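Local coordinates for protein PA1221 (Pseudomonas aeruginosa, PDB 4DG8) that belongs to the ANL superfamily of AMP-binding proteins, holds adenosine monophosphate here and also carries a phosphopantetheine attachment region, at residues A[86-98]-A[209-223]. Residues are numbered along the deposited sequence; the frame is centred on the assembly and turned at random.
Sequences YSRESITCLLAIL and VNSPLSFDAATLEIW
Y86 OH donates to S211 O at 2.6 Å, lying in the carbonyl plane with a C=O...O angle of 156°. The ring behind that bond is gripped from several directions. V209 CG1 sits over the centre of one face of the Y86 ring, 3.4 Å from its centroid and 2° off the normal, a CH-pi contact; N210 O lies at the edge, near the ring plane. With CG1 anti to the backbone N (chi1 172°), V209 lays this methyl on the ring at about a right angle to the tyrosine side chain. A218 CB packs 3.5 Å from Y86 OH, and I222 CD1 touches Y86 CE2 obliquely.

Beyond the tyrosine the contact turns aliphatic. L94 CD1 meets L213 CD2 tip to tip at 3.6 Å and is crossed at about a right angle by I222, whose CD1 also faces I91 CD1. Farther along helix 88-98, L98 CD1 approaches W223 CZ2 obliquely at 3.6 Å, while L95 CD1 stands at the indole edge; W223 NE1 is bonded to Y104 of strand 103-106.

E221 positions the accepting loop. E221 OE1 takes N210 N at 2.8 Å and S211 N through the syn lone pair, while E221 OE2 receives S211 OG from above the carboxylate plane at 2.5 Å. On the other side, S87 and S90 form a capping box directly after Y86, starting the helix that carries the leucines.

Helices 88-98 and 217-223, both in the AMP-binding region, run nearly perpendicular, the closest approach of their axes being 12.4 Å, with side chains filling the interval. Across a largely apolar interface the single hydrogen bond, phenol to carbonyl, would favour one placement of the ring, and its acceptor belongs to a loop held by a buried carboxylate.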
ATOM      1  N   TYR A  86      -2.809 -14.124  -4.305  1.00 29.54           N
ATOM      2  CA  TYR A  86      -3.753 -13.622  -5.288  1.00 27.84           C
ATOM      3  C   TYR A  86      -4.368 -14.749  -6.090  1.00 26.97           C
ATOM      4  O   TYR A  86      -3.657 -15.563  -6.683  1.00 29.70           O
ATOM      5  CB  TYR A  86      -3.142 -12.557  -6.200  1.00 29.65           C
ATOM      6  CG  TYR A  86      -3.177 -11.221  -5.531  1.00 27.72           C
ATOM      7  CD1 TYR A  86      -2.006 -10.544  -5.228  1.00 29.07           C
ATOM      8  CD2 TYR A  86      -4.387 -10.660  -5.145  1.00 24.14           C
ATOM      9  CE1 TYR A  86      -2.038  -9.335  -4.577  1.00 32.16           C
ATOM     10  CE2 TYR A  86      -4.431  -9.447  -4.492  1.00 31.74           C
ATOM     11  CZ  TYR A  86      -3.249  -8.788  -4.211  1.00 33.76           C
ATOM     12  OH  TYR A  86      -3.273  -7.580  -3.560  1.00 31.93           O
ATOM     13  N   SER A  87      -5.700 -14.777  -6.095  1.00 25.16           N
ATOM     14  CA  SER A  87      -6.454 -15.752  -6.867  1.00 30.99           C
ATOM     15  C   SER A  87      -7.759 -15.087  -7.285  1.00 29.52           C
ATOM     16  O   SER A  87      -8.124 -14.038  -6.748  1.00 28.50           O
ATOM     17  CB  SER A  87      -6.755 -16.989  -6.022  1.00 29.79           C
ATOM     18  OG  SER A  87      -7.669 -16.665  -4.982  1.00 29.14           O
ATOM     19  N   ARG A  88      -8.455 -15.685  -8.244  1.00 24.67           N
ATOM     20  CA  ARG A  88      -9.771 -15.183  -8.616  1.00 22.84           C
ATOM     21  C   ARG A  88     -10.699 -15.189  -7.391  1.00 22.62           C
ATOM     22  O   ARG A  88     -11.524 -14.278  -7.200  1.00 19.90           O
ATOM     23  CB  ARG A  88     -10.344 -15.990  -9.798  1.00 26.70           C
ATOM     24  CG  ARG A  88     -10.445 -17.489  -9.549  1.00 28.81           C
ATOM     25  CD  ARG A  88     -11.109 -18.173 -10.720  1.00 28.92           C
ATOM     26  NE  ARG A  88     -10.229 -18.203 -11.898  1.00 25.89           N
ATOM     27  CZ  ARG A  88     -10.580 -18.689 -13.081  1.00 32.09           C
ATOM     28  NH1 ARG A  88     -11.796 -19.198 -13.263  1.00 26.93           N
ATOM     29  NH2 ARG A  88      -9.706 -18.673 -14.083  1.00 28.06           N
ATOM     30  N   GLU A  89     -10.543 -16.194  -6.534  1.00 22.39           N
ATOM     31  CA  GLU A  89     -11.295 -16.223  -5.274  1.00 21.43           C
ATOM     32  C   GLU A  89     -11.065 -14.998  -4.366  1.00 26.52           C
ATOM     33  O   GLU A  89     -12.021 -14.427  -3.843  1.00 21.23           O
ATOM     34  CB  GLU A  89     -10.994 -17.492  -4.465  1.00 25.89           C
ATOM     35  CG  GLU A  89     -11.609 -18.762  -5.034  1.00 38.14           C
ATOM     36  CD  GLU A  89     -10.830 -19.317  -6.200  1.00 42.06           C
ATOM     37  OE1 GLU A  89      -9.660 -18.915  -6.387  1.00 38.54           O
ATOM     38  OE2 GLU A  89     -11.390 -20.158  -6.924  1.00 48.88           O
ATOM     39  N   SER A  90      -9.815 -14.595  -4.150  1.00 21.94           N
ATOM     40  CA  SER A  90      -9.593 -13.477  -3.220  1.00 29.60           C
ATOM     41  C   SER A  90     -10.171 -12.145  -3.766  1.00 15.25           C
ATOM     42  O   SER A  90     -10.821 -11.379  -3.034  1.00 27.71           O
ATOM     43  CB  SER A  90      -8.119 -13.378  -2.776  1.00 23.32           C
ATOM     44  OG  SER A  90      -7.246 -13.269  -3.876  1.00 25.93           O
ATOM     45  N   ILE A  91      -9.978 -11.919  -5.062  1.00 27.27           N
ATOM     46  CA  ILE A  91     -10.563 -10.781  -5.774  1.00 22.36           C
ATOM     47  C   ILE A  91     -12.097 -10.752  -5.637  1.00 22.78           C
ATOM     48  O   ILE A  91     -12.709  -9.711  -5.320  1.00 23.74           O
ATOM     49  CB  ILE A  91     -10.195 -10.832  -7.291  1.00 19.86           C
ATOM     50  CG1 ILE A  91      -8.674 -10.832  -7.507  1.00 29.21           C
ATOM     51  CG2 ILE A  91     -10.879  -9.686  -8.052  1.00 18.25           C
ATOM     52  CD1 ILE A  91      -7.950  -9.629  -6.921  1.00 30.12           C
ATOM     53  N   THR A  92     -12.716 -11.906  -5.880  1.00 23.23           N
ATOM     54  CA  THR A  92     -14.152 -12.050  -5.667  1.00 24.36           C
ATOM     55  C   THR A  92     -14.551 -11.725  -4.211  1.00 25.62           C
ATOM     56  O   THR A  92     -15.593 -11.094  -3.964  1.00 29.10           O
ATOM     57  CB  THR A  92     -14.611 -13.469  -6.047  1.00 25.46           C
ATOM     58  OG1 THR A  92     -14.125 -13.780  -7.359  1.00 21.33           O
ATOM     59  CG2 THR A  92     -16.130 -13.597  -6.010  1.00 23.04           C
ATOM     60  N   CYS A  93     -13.738 -12.151  -3.251  1.00 19.83           N
ATOM     61  CA  CYS A  93     -14.001 -11.810  -1.848  1.00 26.20           C
ATOM     62  C   CYS A  93     -14.039 -10.309  -1.648  1.00 21.80           C
ATOM     63  O   CYS A  93     -14.914  -9.794  -0.961  1.00 23.34           O
ATOM     64  CB  CYS A  93     -12.914 -12.368  -0.918  1.00 23.38           C
ATOM     65  SG  CYS A  93     -13.087 -14.095  -0.518  1.00 28.77           S
ATOM     66  N   LEU A  94     -13.069  -9.607  -2.228  1.00 17.95           N
ATOM     67  CA  LEU A  94     -13.006  -8.161  -2.017  1.00 22.94           C
ATOM     68  C   LEU A  94     -14.275  -7.504  -2.544  1.00 25.86           C
ATOM     69  O   LEU A  94     -14.845  -6.605  -1.899  1.00 26.46           O
ATOM     70  CB  LEU A  94     -11.785  -7.547  -2.719  1.00 18.53           C
ATOM     71  CG  LEU A  94     -10.403  -8.048  -2.282  1.00 18.83           C
ATOM     72  CD1 LEU A  94      -9.341  -7.273  -3.039  1.00 23.17           C
ATOM     73  CD2 LEU A  94     -10.204  -7.886  -0.772  1.00 18.54           C
ATOM     74  N   LEU A  95     -14.721  -7.940  -3.724  1.00 18.61           N
ATOM     75  CA  LEU A  95     -15.923  -7.315  -4.274  1.00 14.99           C
ATOM     76  C   LEU A  95     -17.167  -7.679  -3.445  1.00 16.51           C
ATOM     77  O   LEU A  95     -18.053  -6.853  -3.265  1.00 17.69           O
ATOM     78  CB  LEU A  95     -16.127  -7.687  -5.759  1.00 20.71           C
ATOM     79  CG  LEU A  95     -17.339  -7.097  -6.482  1.00 20.50           C
ATOM     80  CD1 LEU A  95     -17.303  -5.554  -6.442  1.00 23.05           C
ATOM     81  CD2 LEU A  95     -17.415  -7.610  -7.935  1.00 24.27           C
ATOM     82  N   ALA A  96     -17.248  -8.923  -2.973  1.00 23.63           N
ATOM     83  CA  ALA A  96     -18.432  -9.362  -2.230  1.00 22.35           C
ATOM     84  C   ALA A  96     -18.521  -8.609  -0.886  1.00 21.50           C
ATOM     85  O   ALA A  96     -19.614  -8.214  -0.430  1.00 20.79           O
ATOM     86  CB  ALA A  96     -18.391 -10.863  -2.011  1.00 19.39           C
ATOM     87  N   ILE A  97     -17.356  -8.395  -0.281  1.00 20.47           N
ATOM     88  CA  ILE A  97     -17.270  -7.608   0.941  1.00 20.36           C
ATOM     89  C   ILE A  97     -17.774  -6.200   0.673  1.00 19.07           C
ATOM     90  O   ILE A  97     -18.660  -5.717   1.375  1.00 20.45           O
ATOM     91  CB  ILE A  97     -15.846  -7.587   1.534  1.00 24.21           C
ATOM     92  CG1 ILE A  97     -15.559  -8.915   2.236  1.00 22.41           C
ATOM     93  CG2 ILE A  97     -15.721  -6.465   2.579  1.00 21.84           C
ATOM     94  CD1 ILE A  97     -14.070  -9.290   2.293  1.00 19.54           C
ATOM     95  N   LEU A  98     -17.255  -5.554  -0.372  1.00 18.71           N
ATOM     96  CA  LEU A  98     -17.732  -4.199  -0.674  1.00 20.48           C
ATOM     97  C   LEU A  98     -19.232  -4.112  -0.983  1.00 19.53           C
ATOM     98  O   LEU A  98     -19.915  -3.186  -0.527  1.00 20.67           O
ATOM     99  CB  LEU A  98     -16.922  -3.579  -1.813  1.00 25.63           C
ATOM    100  CG  LEU A  98     -15.424  -3.456  -1.524  1.00 22.24           C
ATOM    101  CD1 LEU A  98     -14.807  -2.665  -2.650  1.00 19.72           C
ATOM    102  CD2 LEU A  98     -15.177  -2.786  -0.173  1.00 14.83           C
ATOM    103  N   VAL A 209      -1.239  -7.531 -11.012  1.00 18.73           N
ATOM    104  CA  VAL A 209      -1.614  -7.597  -9.611  1.00 21.38           C
ATOM    105  C   VAL A 209      -0.577  -8.432  -8.884  1.00 26.59           C
ATOM    106  O   VAL A 209      -0.495  -9.648  -9.059  1.00 30.90           O
ATOM    107  CB  VAL A 209      -3.013  -8.201  -9.413  1.00 20.43           C
ATOM    108  CG1 VAL A 209      -3.296  -8.452  -7.899  1.00 20.11           C
ATOM    109  CG2 VAL A 209      -4.061  -7.311 -10.041  1.00 12.30           C
ATOM    110  N   ASN A 210       0.216  -7.734  -8.082  1.00 28.85           N
ATOM    111  CA  ASN A 210       1.414  -8.251  -7.449  1.00 22.90           C
ATOM    112  C   ASN A 210       1.531  -7.898  -5.939  1.00 25.04           C
ATOM    113  O   ASN A 210       1.872  -8.741  -5.110  1.00 31.71           O
ATOM    114  CB  ASN A 210       2.655  -7.864  -8.269  1.00 28.88           C
ATOM    115  CG  ASN A 210       3.944  -8.312  -7.611  1.00 31.91           C
ATOM    116  OD1 ASN A 210       4.192  -9.509  -7.454  1.00 29.57           O
ATOM    117  ND2 ASN A 210       4.764  -7.348  -7.211  1.00 25.18           N
ATOM    118  N   SER A 211       1.399  -6.613  -5.628  1.00 21.78           N
ATOM    119  CA  SER A 211       1.422  -6.109  -4.251  1.00 22.28           C
ATOM    120  C   SER A 211       0.392  -6.779  -3.348  1.00 22.98           C
ATOM    121  O   SER A 211      -0.783  -6.788  -3.662  1.00 35.26           O
ATOM    122  CB  SER A 211       1.190  -4.593  -4.242  1.00 23.04           C
ATOM    123  OG  SER A 211       2.085  -3.940  -5.118  1.00 25.31           O
ATOM    124  N   PRO A 212       0.834  -7.349  -2.211  1.00 31.78           N
ATOM    125  CA  PRO A 212      -0.147  -7.990  -1.320  1.00 33.80           C
ATOM    126  C   PRO A 212      -1.138  -6.978  -0.768  1.00 26.88           C
ATOM    127  O   PRO A 212      -0.832  -5.775  -0.743  1.00 23.22           O
ATOM    128  CB  PRO A 212       0.726  -8.570  -0.198  1.00 36.41           C
ATOM    129  CG  PRO A 212       2.056  -8.806  -0.857  1.00 31.27           C
ATOM    130  CD  PRO A 212       2.220  -7.640  -1.806  1.00 28.47           C
ATOM    131  N   LEU A 213      -2.301  -7.453  -0.325  1.00 22.27           N
ATOM    132  CA  LEU A 213      -3.361  -6.565   0.159  1.00 26.27           C
ATOM    133  C   LEU A 213      -3.039  -5.781   1.443  1.00 29.95           C
ATOM    134  O   LEU A 213      -3.831  -4.947   1.876  1.00 33.57           O
ATOM    135  CB  LEU A 213      -4.660  -7.334   0.356  1.00 30.88           C
ATOM    136  CG  LEU A 213      -5.381  -7.838  -0.885  1.00 30.87           C
ATOM    137  CD1 LEU A 213      -6.404  -8.916  -0.464  1.00 23.46           C
ATOM    138  CD2 LEU A 213      -6.032  -6.663  -1.649  1.00 22.60           C
ATOM    139  N   SER A 214      -1.906  -6.065   2.072  1.00 25.50           N
ATOM    140  CA  SER A 214      -1.503  -5.294   3.245  1.00 20.71           C
ATOM    141  C   SER A 214      -0.920  -3.946   2.806  1.00 26.54           C
ATOM    142  O   SER A 214      -0.713  -3.047   3.626  1.00 27.14           O
ATOM    143  CB  SER A 214      -0.499  -6.088   4.076  1.00 21.69           C
ATOM    144  OG  SER A 214       0.518  -6.598   3.237  1.00 27.21           O
ATOM    145  N   PHE A 215      -0.673  -3.800   1.505  1.00 22.60           N
ATOM    146  CA  PHE A 215      -0.237  -2.512   0.962  1.00 23.54           C
ATOM    147  C   PHE A 215      -1.304  -1.850   0.099  1.00 22.05           C
ATOM    148  O   PHE A 215      -1.925  -2.508  -0.753  1.00 25.53           O
ATOM    149  CB  PHE A 215       1.018  -2.697   0.114  1.00 18.74           C
ATOM    150  CG  PHE A 215       2.064  -3.542   0.768  1.00 19.62           C
ATOM    151  CD1 PHE A 215       2.998  -2.974   1.627  1.00 28.64           C
ATOM    152  CD2 PHE A 215       2.122  -4.899   0.523  1.00 22.94           C
ATOM    153  CE1 PHE A 215       3.971  -3.759   2.242  1.00 36.41           C
ATOM    154  CE2 PHE A 215       3.090  -5.690   1.129  1.00 36.33           C
ATOM    155  CZ  PHE A 215       4.022  -5.117   1.991  1.00 33.79           C
ATOM    156  N   ASP A 216      -1.454  -0.535   0.222  1.00 17.61           N
ATOM    157  CA  ASP A 216      -2.469   0.137  -0.588  1.00 21.61           C
ATOM    158  C   ASP A 216      -2.030   0.368  -2.039  1.00 20.56           C
ATOM    159  O   ASP A 216      -2.780   0.953  -2.819  1.00 13.02           O
ATOM    160  CB  ASP A 216      -3.040   1.425   0.057  1.00 19.12           C
ATOM    161  CG  ASP A 216      -2.026   2.554   0.129  1.00 24.66           C
ATOM    162  OD1 ASP A 216      -2.392   3.643   0.621  1.00 25.25           O
ATOM    163  OD2 ASP A 216      -0.870   2.359  -0.304  1.00 24.43           O
ATOM    164  N   ALA A 217      -0.838  -0.105  -2.408  1.00 17.59           N
ATOM    165  CA  ALA A 217      -0.489  -0.189  -3.827  1.00 23.00           C
ATOM    166  C   ALA A 217      -1.484  -1.128  -4.522  1.00 19.58           C
ATOM    167  O   ALA A 217      -1.864  -0.934  -5.691  1.00 21.23           O
ATOM    168  CB  ALA A 217       0.967  -0.690  -4.022  1.00 23.90           C
ATOM    169  N   ALA A 218      -1.902  -2.144  -3.777  1.00 22.13           N
ATOM    170  CA  ALA A 218      -2.905  -3.088  -4.244  1.00 20.42           C
ATOM    171  C   ALA A 218      -4.172  -2.385  -4.700  1.00 25.91           C
ATOM    172  O   ALA A 218      -4.797  -2.797  -5.677  1.00 24.23           O
ATOM    173  CB  ALA A 218      -3.232  -4.129  -3.159  1.00 18.47           C
ATOM    174  N   THR A 219      -4.560  -1.334  -3.987  1.00 24.80           N
ATOM    175  CA  THR A 219      -5.765  -0.596  -4.354  1.00 21.26           C
ATOM    176  C   THR A 219      -5.698  -0.137  -5.805  1.00 21.83           C
ATOM    177  O   THR A 219      -6.691  -0.205  -6.557  1.00 21.33           O
ATOM    178  CB  THR A 219      -5.944   0.636  -3.463  1.00 18.78           C
ATOM    179  OG1 THR A 219      -5.911   0.225  -2.090  1.00 22.94           O
ATOM    180  CG2 THR A 219      -7.268   1.325  -3.769  1.00 18.40           C
ATOM    181  N   LEU A 220      -4.523   0.347  -6.199  1.00 20.85           N
ATOM    182  CA  LEU A 220      -4.330   0.762  -7.585  1.00 23.10           C
ATOM    183  C   LEU A 220      -4.318  -0.451  -8.527  1.00 15.33           C
ATOM    184  O   LEU A 220      -4.956  -0.440  -9.590  1.00 23.95           O
ATOM    185  CB  LEU A 220      -3.020   1.535  -7.733  1.00 20.79           C
ATOM    186  CG  LEU A 220      -2.642   1.864  -9.177  1.00 19.97           C
ATOM    187  CD1 LEU A 220      -3.695   2.797  -9.792  1.00 23.94           C
ATOM    188  CD2 LEU A 220      -1.261   2.489  -9.207  1.00 21.38           C
ATOM    189  N   GLU A 221      -3.556  -1.478  -8.163  1.00 20.78           N
ATOM    190  CA  GLU A 221      -3.429  -2.625  -9.072  1.00 28.76           C
ATOM    191  C   GLU A 221      -4.774  -3.284  -9.398  1.00 29.35           C
ATOM    192  O   GLU A 221      -5.047  -3.654 -10.540  1.00 22.86           O
ATOM    193  CB  GLU A 221      -2.463  -3.653  -8.500  1.00 17.92           C
ATOM    194  CG  GLU A 221      -1.037  -3.121  -8.396  1.00 20.11           C
ATOM    195  CD  GLU A 221      -0.122  -4.048  -7.634  1.00 24.70           C
ATOM    196  OE1 GLU A 221      -0.538  -5.187  -7.311  1.00 21.07           O
ATOM    197  OE2 GLU A 221       1.019  -3.629  -7.366  1.00 25.68           O
ATOM    198  N   ILE A 222      -5.604  -3.428  -8.379  1.00 19.34           N
ATOM    199  CA  ILE A 222      -6.880  -4.104  -8.522  1.00 20.98           C
ATOM    200  C   ILE A 222      -7.946  -3.174  -9.066  1.00 22.68           C
ATOM    201  O   ILE A 222      -8.490  -3.402 -10.156  1.00 17.93           O
ATOM    202  CB  ILE A 222      -7.309  -4.729  -7.192  1.00 19.32           C
ATOM    203  CG1 ILE A 222      -6.281  -5.799  -6.800  1.00 15.35           C
ATOM    204  CG2 ILE A 222      -8.735  -5.312  -7.295  1.00 18.97           C
ATOM    205  CD1 ILE A 222      -6.323  -6.223  -5.310  1.00 14.29           C
ATOM    206  N   TRP A 223      -8.245  -2.113  -8.315  1.00 26.75           N
ATOM    207  CA  TRP A 223      -9.354  -1.257  -8.704  1.00 17.16           C
ATOM    208  C   TRP A 223      -9.036  -0.376  -9.916  1.00 22.10           C
ATOM    209  O   TRP A 223      -9.932   0.019 -10.646  1.00 20.40           O
ATOM    210  CB  TRP A 223      -9.856  -0.454  -7.501  1.00 15.48           C
ATOM    211  CG  TRP A 223     -10.261  -1.392  -6.406  1.00 21.56           C
ATOM    212  CD1 TRP A 223      -9.621  -1.600  -5.218  1.00 21.50           C
ATOM    213  CD2 TRP A 223     -11.360  -2.311  -6.438  1.00 17.97           C
ATOM    214  NE1 TRP A 223     -10.270  -2.581  -4.495  1.00 21.23           N
ATOM    215  CE2 TRP A 223     -11.336  -3.038  -5.222  1.00 24.94           C
ATOM    216  CE3 TRP A 223     -12.363  -2.594  -7.376  1.00 16.96           C
ATOM    217  CZ2 TRP A 223     -12.301  -4.014  -4.903  1.00 22.59           C
ATOM    218  CZ3 TRP A 223     -13.321  -3.572  -7.064  1.00 16.69           C
ATOM    219  CH2 TRP A 223     -13.283  -4.259  -5.834  1.00 22.19           C
TER